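Local coordinates for protein nuclease NucT (Helicobacter pylori, PDB 6EHI) that is a nuclease of the PLD-like family, built around a mixed beta-sheet flanked by helices, in an assembly of two chains, at residues A30-Y39 and I104-D113. The protein carries 1 engineered substitution. Sequence-based numbering, arbitrary orientation.
Sequences ARESVKIAIY and IMNQKVAIID. Engineered in segment 104-113: Asn-106 (natural residue His).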
loop_
_atom_site.group_PDB
_atom_site.type_symbol
_atom_site.label_atom_id
_atom_site.label_comp_id
_atom_site.label_asym_id
_atom_site.label_seq_id
_atom_site.Cartn_x
_atom_site.Cartn_y
_atom_site.Cartn_z
ATOM N N ALA A 30 -17.079 10.098 -10.424
ATOM C CA ALA A 30 -16.602 9.670 -11.735
ATOM C C ALA A 30 -17.657 9.935 -12.814
ATOM O O ALA A 30 -18.855 9.820 -12.605
ATOM C CB ALA A 30 -16.202 8.200 -11.806
ATOM N N ARG A 31 -17.166 10.361 -13.941
ATOM C CA ARG A 31 -18.015 10.703 -15.082
ATOM C C ARG A 31 -17.937 9.673 -16.187
ATOM O O ARG A 31 -18.796 9.694 -17.062
ATOM C CB ARG A 31 -17.588 12.060 -15.680
ATOM C CG ARG A 31 -17.451 13.144 -14.642
ATOM C CD ARG A 31 -17.177 14.504 -15.268
ATOM N NE ARG A 31 -17.297 15.521 -14.216
ATOM C CZ ARG A 31 -17.141 16.842 -14.395
ATOM N NH1 ARG A 31 -16.866 17.368 -15.594
ATOM N NH2 ARG A 31 -17.273 17.647 -13.337
ATOM N N GLU A 32 -16.910 8.800 -16.180
ATOM C CA GLU A 32 -16.677 7.786 -17.233
ATOM C C GLU A 32 -16.404 6.370 -16.785
ATOM O O GLU A 32 -17.028 5.415 -17.279
ATOM C CB GLU A 32 -15.446 8.194 -18.071
ATOM C CG GLU A 32 -15.612 9.555 -18.754
ATOM C CD GLU A 32 -16.699 9.532 -19.811
ATOM O OE1 GLU A 32 -16.824 8.475 -20.476
ATOM O OE2 GLU A 32 -17.400 10.555 -19.996
ATOM N N SER A 33 -15.395 6.221 -15.928
ATOM C CA SER A 33 -14.933 4.898 -15.576
ATOM C C SER A 33 -14.254 4.825 -14.221
ATOM O O SER A 33 -13.720 5.821 -13.676
ATOM C CB SER A 33 -13.936 4.355 -16.587
ATOM O OG SER A 33 -12.771 5.127 -16.641
ATOM N N VAL A 34 -14.349 3.619 -13.662
ATOM C CA VAL A 34 -13.728 3.337 -12.366
ATOM C C VAL A 34 -13.076 1.987 -12.494
ATOM O O VAL A 34 -13.736 0.975 -12.804
ATOM C CB VAL A 34 -14.735 3.376 -11.193
ATOM C CG1 VAL A 34 -14.057 2.930 -9.914
ATOM C CG2 VAL A 34 -15.325 4.747 -10.990
ATOM N N LYS A 35 -11.749 1.974 -12.313
ATOM C CA LYS A 35 -10.961 0.806 -12.422
ATOM C C LYS A 35 -10.299 0.524 -11.098
ATOM O O LYS A 35 -9.575 1.372 -10.554
ATOM C CB LYS A 35 -9.921 0.968 -13.530
ATOM C CG LYS A 35 -10.534 1.075 -14.983
ATOM C CD LYS A 35 -9.485 1.426 -16.040
ATOM C CE LYS A 35 -10.122 1.654 -17.387
ATOM N NZ LYS A 35 -10.473 0.323 -17.961
ATOM N N ILE A 36 -10.532 -0.683 -10.548
ATOM C CA ILE A 36 -10.068 -0.942 -9.174
ATOM C C ILE A 36 -9.361 -2.261 -9.137
ATOM O O ILE A 36 -9.807 -3.250 -9.761
ATOM C CB ILE A 36 -11.247 -1.025 -8.191
ATOM C CG1 ILE A 36 -11.947 0.315 -8.092
ATOM C CG2 ILE A 36 -10.866 -1.573 -6.799
ATOM C CD1 ILE A 36 -13.436 0.309 -7.660
ATOM N N ALA A 37 -8.206 -2.310 -8.465
ATOM C CA ALA A 37 -7.579 -3.580 -8.072
ATOM C C ALA A 37 -7.422 -3.567 -6.585
ATOM O O ALA A 37 -6.831 -2.615 -6.087
ATOM C CB ALA A 37 -6.264 -3.711 -8.747
ATOM N N ILE A 38 -8.031 -4.519 -5.876
ATOM C CA ILE A 38 -8.060 -4.506 -4.420
ATOM C C ILE A 38 -7.853 -5.852 -3.850
ATOM O O ILE A 38 -8.520 -6.787 -4.231
ATOM C CB ILE A 38 -9.384 -3.869 -3.962
ATOM C CG1 ILE A 38 -9.421 -3.604 -2.446
ATOM C CG2 ILE A 38 -10.608 -4.578 -4.528
ATOM C CD1 ILE A 38 -8.401 -2.597 -1.986
ATOM N N TYR A 39 -6.956 -5.946 -2.846
ATOM C CA TYR A 39 -6.681 -7.167 -2.125
ATOM C C TYR A 39 -7.888 -7.601 -1.309
ATOM O O TYR A 39 -8.452 -8.696 -1.545
ATOM C CB TYR A 39 -5.415 -7.017 -1.195
ATOM C CG TYR A 39 -5.203 -8.230 -0.371
ATOM C CD1 TYR A 39 -4.596 -9.371 -0.929
ATOM C CD2 TYR A 39 -5.688 -8.300 0.960
ATOM C CE1 TYR A 39 -4.444 -10.516 -0.194
ATOM C CE2 TYR A 39 -5.564 -9.465 1.680
ATOM C CZ TYR A 39 -4.960 -10.585 1.047
ATOM O OH TYR A 39 -4.739 -11.775 1.734
ATOM N N ILE A 104 -0.118 -13.239 -4.200
ATOM C CA ILE A 104 -1.353 -12.601 -4.025
ATOM C C ILE A 104 -1.456 -11.345 -4.903
ATOM O O ILE A 104 -0.498 -10.822 -5.426
ATOM C CB ILE A 104 -1.630 -12.217 -2.546
ATOM C CG1 ILE A 104 -0.486 -11.390 -1.955
ATOM C CG2 ILE A 104 -1.958 -13.440 -1.710
ATOM C CD1 ILE A 104 -0.953 -10.740 -0.648
ATOM N N MET A 105 -2.692 -10.882 -5.136
ATOM C CA MET A 105 -2.909 -9.631 -5.823
ATOM C C MET A 105 -3.110 -8.584 -4.665
ATOM O O MET A 105 -4.168 -8.464 -4.107
ATOM C CB MET A 105 -4.169 -9.703 -6.750
ATOM C CG MET A 105 -4.150 -8.603 -7.831
ATOM S SD MET A 105 -4.001 -6.902 -7.227
ATOM C CE MET A 105 -5.573 -6.670 -6.451
ATOM N N ASN A 106 -2.005 -8.020 -4.234
ATOM C CA ASN A 106 -2.022 -7.115 -3.042
ATOM C C ASN A 106 -2.182 -5.664 -3.344
ATOM O O ASN A 106 -2.120 -4.818 -2.378
ATOM C CB ASN A 106 -0.754 -7.248 -2.277
ATOM C CG ASN A 106 -0.920 -6.820 -0.850
ATOM O OD1 ASN A 106 -1.878 -7.247 -0.134
ATOM N ND2 ASN A 106 0.067 -6.047 -0.379
ATOM N N GLN A 107 -2.382 -5.227 -4.575
ATOM C CA GLN A 107 -2.663 -3.853 -4.833
ATOM C C GLN A 107 -3.923 -3.290 -4.169
ATOM O O GLN A 107 -4.861 -4.041 -3.879
ATOM C CB GLN A 107 -2.838 -3.616 -6.338
ATOM C CG GLN A 107 -1.544 -3.911 -7.104
ATOM C CD GLN A 107 -1.685 -3.675 -8.588
ATOM O OE1 GLN A 107 -2.782 -3.237 -9.100
ATOM N NE2 GLN A 107 -0.635 -4.016 -9.293
ATOM N N LYS A 108 -3.925 -1.976 -3.830
ATOM C CA LYS A 108 -5.147 -1.287 -3.379
ATOM C C LYS A 108 -5.155 0.008 -4.206
ATOM O O LYS A 108 -4.627 1.020 -3.758
ATOM C CB LYS A 108 -5.106 -0.950 -1.864
ATOM C CG LYS A 108 -4.666 -2.102 -0.955
ATOM C CD LYS A 108 -3.183 -2.234 -0.628
ATOM C CE LYS A 108 -2.869 -3.106 0.592
ATOM N NZ LYS A 108 -3.132 -4.536 0.335
ATOM N N VAL A 109 -5.805 -0.068 -5.373
ATOM C CA VAL A 109 -5.647 0.949 -6.388
ATOM C C VAL A 109 -7.001 1.279 -6.945
ATOM O O VAL A 109 -7.739 0.352 -7.270
ATOM C CB VAL A 109 -4.718 0.398 -7.477
ATOM C CG1 VAL A 109 -4.719 1.286 -8.708
ATOM C CG2 VAL A 109 -3.312 0.238 -6.950
ATOM N N ALA A 110 -7.290 2.574 -7.082
ATOM C CA ALA A 110 -8.481 2.987 -7.820
ATOM C C ALA A 110 -8.094 4.049 -8.892
ATOM O O ALA A 110 -7.409 5.039 -8.566
ATOM C CB ALA A 110 -9.519 3.531 -6.950
ATOM N N ILE A 111 -8.424 3.772 -10.144
ATOM C CA ILE A 111 -8.189 4.742 -11.234
ATOM C C ILE A 111 -9.542 5.326 -11.655
ATOM O O ILE A 111 -10.406 4.600 -12.133
ATOM C CB ILE A 111 -7.549 4.090 -12.416
ATOM C CG1 ILE A 111 -6.294 3.227 -12.040
ATOM C CG2 ILE A 111 -7.129 5.166 -13.426
ATOM C CD1 ILE A 111 -5.824 2.312 -13.109
ATOM N N ILE A 112 -9.670 6.630 -11.609
ATOM C CA ILE A 112 -10.939 7.277 -11.852
ATOM C C ILE A 112 -10.822 8.051 -13.178
ATOM O O ILE A 112 -9.977 8.954 -13.286
ATOM C CB ILE A 112 -11.311 8.281 -10.731
ATOM C CG1 ILE A 112 -11.265 7.669 -9.324
ATOM C CG2 ILE A 112 -12.706 8.852 -10.966
ATOM C CD1 ILE A 112 -11.979 6.340 -9.187
ATOM N N ASP A 113 -11.691 7.734 -14.146
ATOM C CA ASP A 113 -11.664 8.394 -15.460
ATOM C C ASP A 113 -10.163 8.380 -15.970
ATOM O O ASP A 113 -9.434 7.369 -15.901
ATOM C CB ASP A 113 -12.259 9.792 -15.343
ATOM C CG ASP A 113 -13.757 9.831 -14.802
ATOM O OD1 ASP A 113 -14.503 8.796 -14.844
ATOM O OD2 ASP A 113 -14.246 10.922 -14.403
HETATM O O HOH W 1 -10.536 4.909 -14.939
#
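Asp-113 closes one end of the antiparallel pairing of strands 33-38 and 108-112 by taking three backbone N-H groups of 31-33 onto its carboxylate. OD2 accepts Arg-31 N at 3.0 Å through its syn lone pair. OD1 is met by Ser-33 N nearly along the C-O bond and by Glu-32 N, 2.8 Å away and 43° above the carboxylate plane. This fan of bonds ties the turn before strand 33-38 to the end of strand 108-112. It is also the looser end: the side chains of Arg-31 and Glu-32 run out to solvent, and a water joins Ser-33 OG to the carbonyls of Ile-111 and Asp-113.

Packing tightens inward, where Lys-35/Ile-111 and Ala-37/Val-109 are hydrogen-bonded pairs; Ile-111 N lies 2.7 Å from Lys-35 O. On one face Ile-112 CD1 rests against both methyls of Val-34, 4.1 Å from CG1 and from CG2. On the other, the bent Met-105 chain brings CE within 3.8 Å of Ala-37 CB, a methyl that Gln-107 OE1 also touches.

Tyr-39, CG anti to its backbone N (chi1 175°), extends past the strand end along 104-106. Its CD1 edge meets Met-105 O at 3.3 Å, a buried carbonyl without a polar partner, while Ile-104 CD1 touches CE1 at 3.5 Å. Engineered Asn-106 (naturally His), Lys-108 and Asp-113 have the HxKxxxxD spacing of the PLD signature. Lys-108 NZ bonds Asn-106 O at 2.9 Å and also Asn-123, whereas Asn-106 ND2 reaches Glu-134 of the second subunit.

The pair lies mid-sheet, between strands 59-65 and 116-120. Helix 142-158 packs on Lys-35, Met-105 and Gln-107; Trp-124 covers Ile-36, Ile-38 and Ala-110 on the opposite face.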